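Local coordinates for putative iron binding protein (Bordetella pertussis Tohama I, PDB 1Y9U) that probably binds ferric iron in the periplasm through tyrosinate ligands, as a solute-binding protein of the bacterial iron-uptake type, at residues A[82-87]-A[98-103]; A[12-17]-A[238-243]; A[151-156]-A[306-311]; A[107-112]-A[118-123]. One frame throughout, in Å; residues are numbered along the deposited sequence.

Contact 1. Residues A[82-87]-A[98-103]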
# COMPACT_ATOMS: atom_id res chain seq x y z
N GLN A 82 -11.45 20.90 4.65
CA GLN A 82 -10.76 21.45 3.51
C GLN A 82 -9.27 21.06 3.54
O GLN A 82 -8.66 20.90 2.49
CB GLN A 82 -10.94 22.98 3.45
CG GLN A 82 -10.15 23.62 2.33
CD GLN A 82 -8.72 24.00 2.74
OE1 GLN A 82 -8.41 24.11 3.94
NE2 GLN A 82 -7.86 24.21 1.74
N THR A 83 -8.70 20.90 4.72
CA THR A 83 -7.29 20.54 4.83
C THR A 83 -7.07 19.17 4.22
O THR A 83 -6.22 18.99 3.37
CB THR A 83 -6.85 20.56 6.29
OG1 THR A 83 -6.92 21.90 6.80
CG2 THR A 83 -5.40 20.12 6.44
N LEU A 84 -7.88 18.21 4.64
CA LEU A 84 -7.74 16.85 4.13
C LEU A 84 -8.14 16.76 2.66
O LEU A 84 -7.45 16.13 1.88
CB LEU A 84 -8.53 15.87 5.00
CG LEU A 84 -7.91 15.55 6.37
CD1 LEU A 84 -8.97 15.10 7.36
CD2 LEU A 84 -6.81 14.53 6.26
N ASP A 85 -9.23 17.41 2.25
CA ASP A 85 -9.69 17.27 0.87
C ASP A 85 -8.73 17.90 -0.12
O ASP A 85 -8.60 17.45 -1.24
CB ASP A 85 -11.08 17.88 0.69
CG ASP A 85 -12.17 17.05 1.33
OD1 ASP A 85 -11.89 15.93 1.81
OD2 ASP A 85 -13.37 17.46 1.37
N SER A 86 -8.06 18.97 0.29
CA SER A 86 -7.15 19.64 -0.61
C SER A 86 -5.80 18.98 -0.70
O SER A 86 -5.05 19.28 -1.61
CB SER A 86 -6.98 21.11 -0.22
OG SER A 86 -6.34 21.27 1.03
N VAL A 87 -5.45 18.14 0.28
CA VAL A 87 -4.20 17.40 0.28
C VAL A 87 -4.33 16.04 -0.40
O VAL A 87 -3.51 15.67 -1.21
CB VAL A 87 -3.66 17.18 1.71
CG1 VAL A 87 -2.46 16.23 1.68
CG2 VAL A 87 -3.27 18.50 2.34
N SER A 98 -15.15 10.09 4.63
CA SER A 98 -15.31 8.81 5.30
C SER A 98 -13.98 8.05 5.62
O SER A 98 -13.90 7.33 6.61
CB SER A 98 -16.26 7.92 4.49
OG SER A 98 -15.81 7.79 3.14
N TRP A 99 -12.99 8.17 4.75
CA TRP A 99 -11.65 7.60 4.96
C TRP A 99 -10.69 8.38 4.07
O TRP A 99 -11.10 8.99 3.09
CB TRP A 99 -11.57 6.10 4.60
CG TRP A 99 -12.02 5.78 3.23
CD1 TRP A 99 -13.27 5.40 2.83
CD2 TRP A 99 -11.22 5.79 2.04
NE1 TRP A 99 -13.31 5.22 1.48
CE2 TRP A 99 -12.06 5.44 0.97
CE3 TRP A 99 -9.88 6.08 1.77
CZ2 TRP A 99 -11.60 5.37 -0.35
CZ3 TRP A 99 -9.43 6.02 0.47
CH2 TRP A 99 -10.29 5.68 -0.58
N TYR A 100 -9.42 8.34 4.42
CA TYR A 100 -8.40 9.09 3.71
C TYR A 100 -7.09 8.30 3.61
O TYR A 100 -6.64 7.77 4.61
CB TYR A 100 -8.09 10.36 4.49
CG TYR A 100 -9.18 11.39 4.47
CD1 TYR A 100 -10.15 11.41 5.45
CD2 TYR A 100 -9.21 12.35 3.47
CE1 TYR A 100 -11.16 12.39 5.41
CE2 TYR A 100 -10.19 13.32 3.43
CZ TYR A 100 -11.14 13.33 4.39
OH TYR A 100 -12.09 14.33 4.33
N ALA A 101 -6.50 8.23 2.42
CA ALA A 101 -5.14 7.70 2.28
C ALA A 101 -4.13 8.60 2.95
O ALA A 101 -4.25 9.82 2.92
CB ALA A 101 -4.77 7.52 0.81
N LEU A 102 -3.13 7.97 3.56
CA LEU A 102 -1.98 8.64 4.17
C LEU A 102 -0.65 8.32 3.50
O LEU A 102 0.27 9.13 3.57
CB LEU A 102 -1.89 8.29 5.65
CG LEU A 102 -3.08 8.72 6.52
CD1 LEU A 102 -2.85 8.24 7.95
CD2 LEU A 102 -3.30 10.23 6.51
N SER A 103 -0.55 7.17 2.82
CA SER A 103 0.64 6.86 2.04
C SER A 103 0.26 5.87 0.96
O SER A 103 -0.78 5.23 1.03
CB SER A 103 1.73 6.26 2.92
OG SER A 103 1.34 4.98 3.38

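Contact 2. Residues A[12-17]-A[238-243]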
# COMPACT_ATOMS: atom_id res chain seq x y z
N THR A 12 -4.38 1.76 15.97
CA THR A 12 -3.58 1.53 14.77
C THR A 12 -3.14 0.09 14.62
O THR A 12 -2.70 -0.52 15.58
CB THR A 12 -2.34 2.43 14.77
OG1 THR A 12 -1.49 2.08 13.66
CG2 THR A 12 -1.51 2.27 16.06
N THR A 13 -3.24 -0.44 13.40
CA THR A 13 -2.71 -1.76 13.09
C THR A 13 -1.28 -1.66 12.57
O THR A 13 -0.65 -2.69 12.28
CB THR A 13 -3.59 -2.49 12.07
OG1 THR A 13 -3.46 -1.86 10.78
CG2 THR A 13 -5.10 -2.43 12.42
N ARG A 14 -0.79 -0.43 12.39
CA ARG A 14 0.61 -0.18 12.05
C ARG A 14 1.46 -0.10 13.31
O ARG A 14 1.05 0.59 14.26
CB ARG A 14 0.75 1.13 11.27
CG ARG A 14 -0.14 1.23 10.06
CD ARG A 14 0.51 2.03 8.93
NE ARG A 14 1.50 1.20 8.24
CZ ARG A 14 2.10 1.54 7.11
NH1 ARG A 14 1.87 2.71 6.53
NH2 ARG A 14 2.95 0.71 6.55
N GLU A 15 2.64 -0.71 13.29
CA GLU A 15 3.49 -0.82 14.49
C GLU A 15 3.70 0.59 14.99
O GLU A 15 4.07 1.46 14.20
CB GLU A 15 4.90 -1.43 14.20
CG GLU A 15 5.03 -2.78 13.50
CD GLU A 15 4.15 -3.90 14.04
OE1 GLU A 15 3.00 -4.04 13.55
OE2 GLU A 15 4.62 -4.69 14.92
N PRO A 16 3.46 0.85 16.27
CA PRO A 16 3.67 2.20 16.82
C PRO A 16 5.05 2.82 16.52
O PRO A 16 5.17 4.04 16.50
CB PRO A 16 3.47 2.02 18.34
CG PRO A 16 3.12 0.59 18.58
CD PRO A 16 2.92 -0.08 17.28
N LYS A 17 6.08 2.01 16.27
CA LYS A 17 7.40 2.59 16.02
C LYS A 17 7.53 3.28 14.65
O LYS A 17 8.37 4.16 14.50
CB LYS A 17 8.51 1.56 16.23
CG LYS A 17 8.78 1.22 17.71
CD LYS A 17 8.76 2.44 18.68
CE LYS A 17 7.42 2.56 19.41
NZ LYS A 17 7.34 3.72 20.33
N ASN A 238 -1.78 0.42 -3.63
CA ASN A 238 -2.66 0.30 -2.46
C ASN A 238 -2.23 1.42 -1.48
O ASN A 238 -1.36 2.24 -1.80
CB ASN A 238 -2.69 -1.12 -1.82
CG ASN A 238 -4.03 -1.46 -1.13
OD1 ASN A 238 -4.73 -0.61 -0.62
ND2 ASN A 238 -4.42 -2.76 -1.20
N ILE A 239 -2.83 1.46 -0.31
CA ILE A 239 -2.61 2.56 0.60
C ILE A 239 -2.53 2.13 2.04
O ILE A 239 -2.99 1.07 2.41
CB ILE A 239 -3.77 3.59 0.47
CG1 ILE A 239 -5.12 2.98 0.89
CG2 ILE A 239 -3.82 4.19 -0.93
CD1 ILE A 239 -6.25 4.02 1.00
N SER A 240 -1.96 3.00 2.86
CA SER A 240 -2.33 3.05 4.28
C SER A 240 -3.28 4.23 4.44
O SER A 240 -3.31 5.13 3.60
CB SER A 240 -1.13 3.21 5.21
OG SER A 240 -0.64 4.55 5.18
N GLY A 241 -4.06 4.23 5.51
CA GLY A 241 -5.02 5.31 5.67
C GLY A 241 -5.70 5.30 7.00
O GLY A 241 -5.38 4.51 7.87
N ALA A 242 -6.65 6.21 7.16
CA ALA A 242 -7.29 6.44 8.44
C ALA A 242 -8.67 7.04 8.27
O ALA A 242 -9.05 7.53 7.24
CB ALA A 242 -6.40 7.36 9.27
N ALA A 243 -9.39 7.00 9.38
CA ALA A 243 -10.76 7.50 9.47
C ALA A 243 -11.01 7.91 10.91
O ALA A 243 -10.35 7.41 11.82
CB ALA A 243 -11.74 6.44 9.07

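Contact 3. Residues A[151-156]-A[306-311]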
# COMPACT_ATOMS: atom_id res chain seq x y z
N MET A 151 -7.01 -4.57 -12.26
CA MET A 151 -6.97 -5.01 -13.65
C MET A 151 -8.38 -5.35 -14.17
O MET A 151 -8.71 -5.03 -15.30
CB MET A 151 -6.02 -6.20 -13.84
CG MET A 151 -5.76 -6.54 -15.32
SD MET A 151 -4.51 -7.84 -15.51
CE MET A 151 -3.00 -6.92 -15.18
N ILE A 152 -9.21 -5.97 -13.35
CA ILE A 152 -10.61 -6.23 -13.77
C ILE A 152 -11.30 -4.89 -14.01
O ILE A 152 -12.00 -4.70 -15.00
CB ILE A 152 -11.38 -7.07 -12.74
CG1 ILE A 152 -10.72 -8.45 -12.57
CG2 ILE A 152 -12.85 -7.22 -13.15
CD1 ILE A 152 -11.24 -9.24 -11.43
N ALA A 153 -11.12 -3.95 -13.08
CA ALA A 153 -11.76 -2.64 -13.21
C ALA A 153 -11.38 -1.93 -14.50
O ALA A 153 -12.23 -1.30 -15.16
CB ALA A 153 -11.40 -1.77 -12.02
N HIS A 154 -10.13 -2.04 -14.91
CA HIS A 154 -9.62 -1.38 -16.10
C HIS A 154 -9.98 -2.13 -17.38
O HIS A 154 -10.47 -1.54 -18.35
CB HIS A 154 -8.11 -1.26 -16.04
CG HIS A 154 -7.63 -0.11 -15.22
ND1 HIS A 154 -6.77 -0.24 -14.15
CD2 HIS A 154 -7.87 1.21 -15.35
CE1 HIS A 154 -6.53 0.96 -13.65
NE2 HIS A 154 -7.17 1.86 -14.37
N ASP A 155 -9.73 -3.44 -17.38
CA ASP A 155 -9.62 -4.22 -18.61
C ASP A 155 -10.64 -5.35 -18.74
O ASP A 155 -10.74 -5.95 -19.82
CB ASP A 155 -8.22 -4.81 -18.72
CG ASP A 155 -7.15 -3.74 -18.83
OD1 ASP A 155 -7.41 -2.66 -19.36
OD2 ASP A 155 -5.99 -3.91 -18.40
N GLY A 156 -11.36 -5.62 -17.66
CA GLY A 156 -12.41 -6.64 -17.64
C GLY A 156 -11.90 -8.02 -17.24
O GLY A 156 -10.70 -8.28 -17.26
N ALA A 306 -11.45 -2.63 -3.68
CA ALA A 306 -12.31 -3.32 -2.74
C ALA A 306 -13.54 -3.90 -3.44
O ALA A 306 -13.94 -5.02 -3.12
CB ALA A 306 -12.74 -2.36 -1.62
N LYS A 307 -14.11 -3.17 -4.39
CA LYS A 307 -15.28 -3.62 -5.16
C LYS A 307 -15.02 -4.93 -5.89
O LYS A 307 -15.90 -5.77 -5.94
CB LYS A 307 -15.69 -2.55 -6.19
CG LYS A 307 -16.88 -2.92 -7.12
CD LYS A 307 -17.22 -1.81 -8.14
CE LYS A 307 -18.27 -2.28 -9.20
NZ LYS A 307 -18.85 -1.15 -10.00
N TYR A 308 -13.83 -5.09 -6.48
CA TYR A 308 -13.52 -6.24 -7.34
C TYR A 308 -12.64 -7.29 -6.65
O TYR A 308 -12.21 -8.24 -7.30
CB TYR A 308 -12.84 -5.76 -8.63
CG TYR A 308 -13.76 -5.05 -9.59
CD1 TYR A 308 -13.79 -3.66 -9.66
CD2 TYR A 308 -14.60 -5.77 -10.43
CE1 TYR A 308 -14.63 -3.01 -10.55
CE2 TYR A 308 -15.45 -5.12 -11.32
CZ TYR A 308 -15.46 -3.74 -11.37
OH TYR A 308 -16.30 -3.08 -12.25
N ARG A 309 -12.41 -7.16 -5.34
CA ARG A 309 -11.46 -8.00 -4.62
C ARG A 309 -11.84 -9.48 -4.62
O ARG A 309 -11.01 -10.34 -4.90
CB ARG A 309 -11.23 -7.53 -3.16
CG ARG A 309 -9.87 -7.94 -2.62
CD ARG A 309 -8.75 -7.08 -3.20
NE ARG A 309 -7.47 -7.14 -2.52
CZ ARG A 309 -7.09 -6.38 -1.50
NH1 ARG A 309 -7.92 -5.49 -0.96
NH2 ARG A 309 -5.87 -6.49 -1.03
N LYS A 310 -13.09 -9.76 -4.31
CA LYS A 310 -13.55 -11.14 -4.24
C LYS A 310 -13.53 -11.77 -5.64
O LYS A 310 -13.07 -12.89 -5.80
CB LYS A 310 -14.94 -11.23 -3.62
CG LYS A 310 -15.44 -12.65 -3.35
CD LYS A 310 -16.96 -12.70 -3.16
CE LYS A 310 -17.41 -12.00 -1.88
NZ LYS A 310 -18.89 -12.05 -1.65
N GLN A 311 -13.97 -11.04 -6.66
CA GLN A 311 -13.91 -11.50 -8.04
C GLN A 311 -12.46 -11.83 -8.45
O GLN A 311 -12.20 -12.83 -9.10
CB GLN A 311 -14.49 -10.46 -9.00
CG GLN A 311 -14.70 -10.99 -10.44
CD GLN A 311 -15.32 -10.00 -11.40
OE1 GLN A 311 -15.74 -8.91 -11.01
NE2 GLN A 311 -15.38 -10.38 -12.67

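Contact 4. Residues A[107-112]-A[118-123]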
# COMPACT_ATOMS: atom_id res chain seq x y z
N ARG A 107 2.90 -1.20 -6.45
CA ARG A 107 3.33 -2.54 -6.80
C ARG A 107 4.02 -2.47 -8.15
O ARG A 107 3.42 -2.09 -9.14
CB ARG A 107 2.15 -3.52 -6.79
CG ARG A 107 2.57 -4.97 -6.84
CD ARG A 107 1.59 -5.91 -6.11
NE ARG A 107 2.04 -7.29 -5.95
CZ ARG A 107 2.94 -7.67 -5.06
NH1 ARG A 107 3.53 -6.79 -4.26
NH2 ARG A 107 3.26 -8.95 -4.95
N VAL A 108 5.32 -2.76 -8.14
CA VAL A 108 6.20 -2.46 -9.26
C VAL A 108 6.90 -3.72 -9.78
O VAL A 108 6.65 -4.82 -9.31
CB VAL A 108 7.21 -1.36 -8.83
CG1 VAL A 108 6.48 -0.10 -8.30
CG2 VAL A 108 8.18 -1.87 -7.78
N LEU A 109 7.78 -3.53 -10.75
CA LEU A 109 8.56 -4.60 -11.32
C LEU A 109 9.99 -4.49 -10.82
O LEU A 109 10.65 -3.48 -11.03
CB LEU A 109 8.55 -4.52 -12.85
CG LEU A 109 8.99 -5.78 -13.59
CD1 LEU A 109 7.95 -6.92 -13.47
CD2 LEU A 109 9.28 -5.49 -15.05
N TYR A 110 10.45 -5.51 -10.11
CA TYR A 110 11.88 -5.64 -9.81
C TYR A 110 12.54 -6.22 -11.03
O TYR A 110 12.00 -7.14 -11.63
CB TYR A 110 12.12 -6.60 -8.67
CG TYR A 110 11.59 -6.21 -7.29
CD1 TYR A 110 10.82 -5.08 -7.06
CD2 TYR A 110 11.87 -7.04 -6.19
CE1 TYR A 110 10.33 -4.79 -5.79
CE2 TYR A 110 11.41 -6.75 -4.93
CZ TYR A 110 10.66 -5.61 -4.72
OH TYR A 110 10.14 -5.39 -3.46
N VAL A 111 13.69 -5.67 -11.42
CA VAL A 111 14.36 -6.02 -12.67
C VAL A 111 15.84 -6.21 -12.40
O VAL A 111 16.45 -5.38 -11.73
CB VAL A 111 14.18 -4.91 -13.73
CG1 VAL A 111 14.89 -5.27 -15.02
CG2 VAL A 111 12.68 -4.63 -13.95
N GLU A 112 16.44 -7.26 -12.95
CA GLU A 112 17.88 -7.44 -12.85
C GLU A 112 18.55 -6.14 -13.27
O GLU A 112 18.16 -5.54 -14.27
CB GLU A 112 18.33 -8.57 -13.76
CG GLU A 112 19.68 -9.17 -13.40
CD GLU A 112 20.88 -8.36 -13.87
OE1 GLU A 112 20.77 -7.63 -14.87
OE2 GLU A 112 21.93 -8.47 -13.19
N ASP A 118 13.23 -0.32 -19.86
CA ASP A 118 13.08 1.08 -19.42
C ASP A 118 11.69 1.37 -18.88
O ASP A 118 11.51 2.29 -18.08
CB ASP A 118 13.36 2.06 -20.58
CG ASP A 118 14.82 2.08 -21.02
OD1 ASP A 118 15.71 1.72 -20.20
OD2 ASP A 118 15.17 2.46 -22.15
N SER A 119 10.72 0.61 -19.37
CA SER A 119 9.32 0.84 -19.04
C SER A 119 8.58 -0.48 -19.15
O SER A 119 9.09 -1.46 -19.68
CB SER A 119 8.72 1.87 -19.99
OG SER A 119 8.66 1.36 -21.30
N PHE A 120 7.35 -0.49 -18.66
CA PHE A 120 6.57 -1.74 -18.66
C PHE A 120 5.11 -1.42 -18.46
O PHE A 120 4.77 -0.49 -17.72
CB PHE A 120 7.03 -2.60 -17.47
CG PHE A 120 6.91 -4.11 -17.66
CD1 PHE A 120 7.76 -4.78 -18.50
CD2 PHE A 120 6.01 -4.86 -16.91
CE1 PHE A 120 7.71 -6.14 -18.62
CE2 PHE A 120 5.97 -6.24 -17.05
CZ PHE A 120 6.82 -6.87 -17.88
N ARG A 121 4.26 -2.20 -19.12
CA ARG A 121 2.83 -2.22 -18.81
C ARG A 121 2.54 -3.50 -18.06
O ARG A 121 3.15 -4.52 -18.33
CB ARG A 121 1.98 -2.16 -20.08
CG ARG A 121 1.95 -0.78 -20.69
CD ARG A 121 3.22 -0.45 -21.50
NE ARG A 121 3.68 0.90 -21.25
CZ ARG A 121 4.94 1.30 -21.35
NH1 ARG A 121 5.90 0.45 -21.69
NH2 ARG A 121 5.24 2.58 -21.12
N TYR A 122 1.62 -3.49 -17.10
CA TYR A 122 1.36 -4.72 -16.35
C TYR A 122 1.07 -5.90 -17.26
O TYR A 122 1.55 -6.99 -17.04
CB TYR A 122 0.23 -4.56 -15.33
CG TYR A 122 0.59 -3.66 -14.18
CD1 TYR A 122 0.09 -2.36 -14.07
CD2 TYR A 122 1.44 -4.12 -13.18
CE1 TYR A 122 0.44 -1.52 -13.01
CE2 TYR A 122 1.79 -3.31 -12.12
CZ TYR A 122 1.31 -2.00 -12.04
OH TYR A 122 1.65 -1.19 -10.99
N GLY A 123 0.33 -5.65 -18.32
CA GLY A 123 0.01 -6.68 -19.29
C GLY A 123 1.22 -7.37 -19.89
O GLY A 123 1.13 -8.53 -20.29

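Contact 1. Residues A[82-87]-A[98-103]
Y100, the first residue of strand 100-112, lays its ring against L84 and sends its hydroxyl to D85, two adjacent residues of helix 82-87. Its CB points at the helix, and the ring carbons then meet the leucine in turn. On one side of the ring Y100 CE2 comes within 3.4 Å of L84 CB, while CE1 on the other side lies under L84 CD1. L84 CD1 sits over the Y100 face, 4.2 Å from the ring centroid and 18° off the normal, a CH-pi contact displaced toward the rim; the two side chains run roughly at right angles. With L84 CG beside its backbone N (chi1 -75°), CD1 is carried out over the ring. At the tip, Y100 OH donates to D85 OD1 at 3.0 Å, and this oxygen lies at the ring edge. The hydroxyl meets OD1 on its syn side, though 31° out of the carboxylate plane. R93 makes a long, weak ion pair with the same oxygen. L258 of helix 251-261 touches both L84 and Y100 and continues the apolar layer. A helix is thus packed on a strand through one aromatic residue, a helix-on-sheet contact of the alpha/beta lobes of periplasmic binding proteins.

Contact 2. Residues A[12-17]-A[238-243]
The interlobe cleft of this ferric-binding fold is where R14 meets S240: the arginine side chain lies about 6 Å from that of Y199 and about 8 Å from that of Y143, both seen to bind iron in this protein. R14 closes an ST turn: its backbone N donates to T12 OG1 at 2.9 Å. From there the side chain heads for strand 237-245, bending at chi2 and chi3 (-147° and 78°), and the bends bring R14 NH1 within 3.3 Å of S240 CB. R14 NH1 also lies 3.4 Å from S240 OG, but the angle is too poor for a hydrogen bond, so the pair is in van der Waals contact while the polar ends are held by others. R14 NH2 forms a salt bridge with E276, and S240 OG is hydrogen-bonded to S103 and Y270. This network should fix both groups, and the carboxylate of E276 probably steadies the buried arginine charge. R14 leaves the loop between strand 7-12 and helix 20-30, touches V62 of strand 58-62, and reaches S103 and R105 of strand 100-112, which pairs antiparallel with strand 237-245.

Contact 3. Residues A[151-156]-A[306-311]
Two helices pack almost perpendicularly here, the last turn of helix 142-155 against the N-terminal half of helix 303-318, in a partly buried contact away from the iron ligands. Their local axes approach to 9.6 Å and their directions differ by 105°, so the interface is short and rests on a few side chains. I152 and Y308 are at its centre. The CG2 methyl of I152 comes obliquely to the tyrosine ring, 3.5 Å from Y308 CD2, and touches CE2 as well. A153 comes from the same face side as I152 but at the opposite long edge, its CB 3.8 Å from Y308 CE1 and its CA over that face. The ring thus lies along the small A153 and against the branched I152. Q311, one turn further on, packs its chain on the same isoleucine: Q311 CG lies 4.0 Å from I152 CD1, and the amide borders CG2. With Q311 CG anti to the backbone N (chi1 -169°), the extended glutamine passes obliquely across I152. A312 and L315 of helix 303-318, and T160 of helix 157-170, also touch I152. Just past the contact G156, with positive phi, ends one helix and stands at the N-cap of the next. Such near-orthogonal helix packing here lays the C-terminal helix across helix 142-155, which carries the iron ligand Y143 in its first turn.

Contact 4. Residues A[107-112]-A[118-123]
L109 of strand 100-112 meets F120 in the loop that follows by apolar contact. Its CD2 methyl stands over the centre of the F120 face, 3.6 Å from the centroid and only 5° off the normal, a CH-pi contact in which L109 CD2 is almost equally distant from all six ring carbons. The other methyl, CD1, reaches F120 CE2 at 4.1 Å. Leucine and phenylalanine cross at about a right angle; CG anti to the backbone N in F120 (chi1 -150°) turns the ring face toward L109 CD2.

Strand 100-112 is a long strand of the mixed sheet, pairing with 237-245 at its start and with 193-197 and 220-223 further on, as in strands linking the two lobes of periplasmic binding proteins; the loop folds back beside its end.

Polar contact is made by Y122, whose hydroxyl donates to R107 O at 2.7 Å. The hydroxyl sits almost straight out from the carbonyl (C=O...donor 168°), with the carbonyl oxygen in the plane of the ring. Y122 OH is also hydrogen-bonded to H236 N, so this buried hydroxyl has two backbone partners. The charged end of R107 leads away from the loop, into a salt bridge with D179 and hydrogen bonds to N197 and N144, and its side chain lies about 3 Å from that of the iron ligand Y143. Within the loop, R121 NH1 donates to S119 OG at 2.9 Å.

Overall arrangement
Contacts 1 and 4 both use strand 100-112, at opposite ends, with centres about 29 Å apart. Contacts 1 and 2, whose centres are about 14 Å apart, touch directly: S103 OG to S240 OG is 2.7 Å and L102 N to S240 O is 2.8 Å, both probable hydrogen bonds, where L102 and S103 face S240 in a classic beta bulge. R14 of contact 2 and R107 of contact 4 reach toward the iron-binding tyrosines, about 6 Å from Y199 and about 3 Å from Y143 between side chains. Contact 3 is set apart from the site. About 20 Å separates its centre from that of contact 4, yet M151 CE packs on Y122 CB at 4.0 Å. Along the chain, contacts 1 and 4 are nested inside the loop closed by contact 2, whereas contacts 2 and 3 interleave.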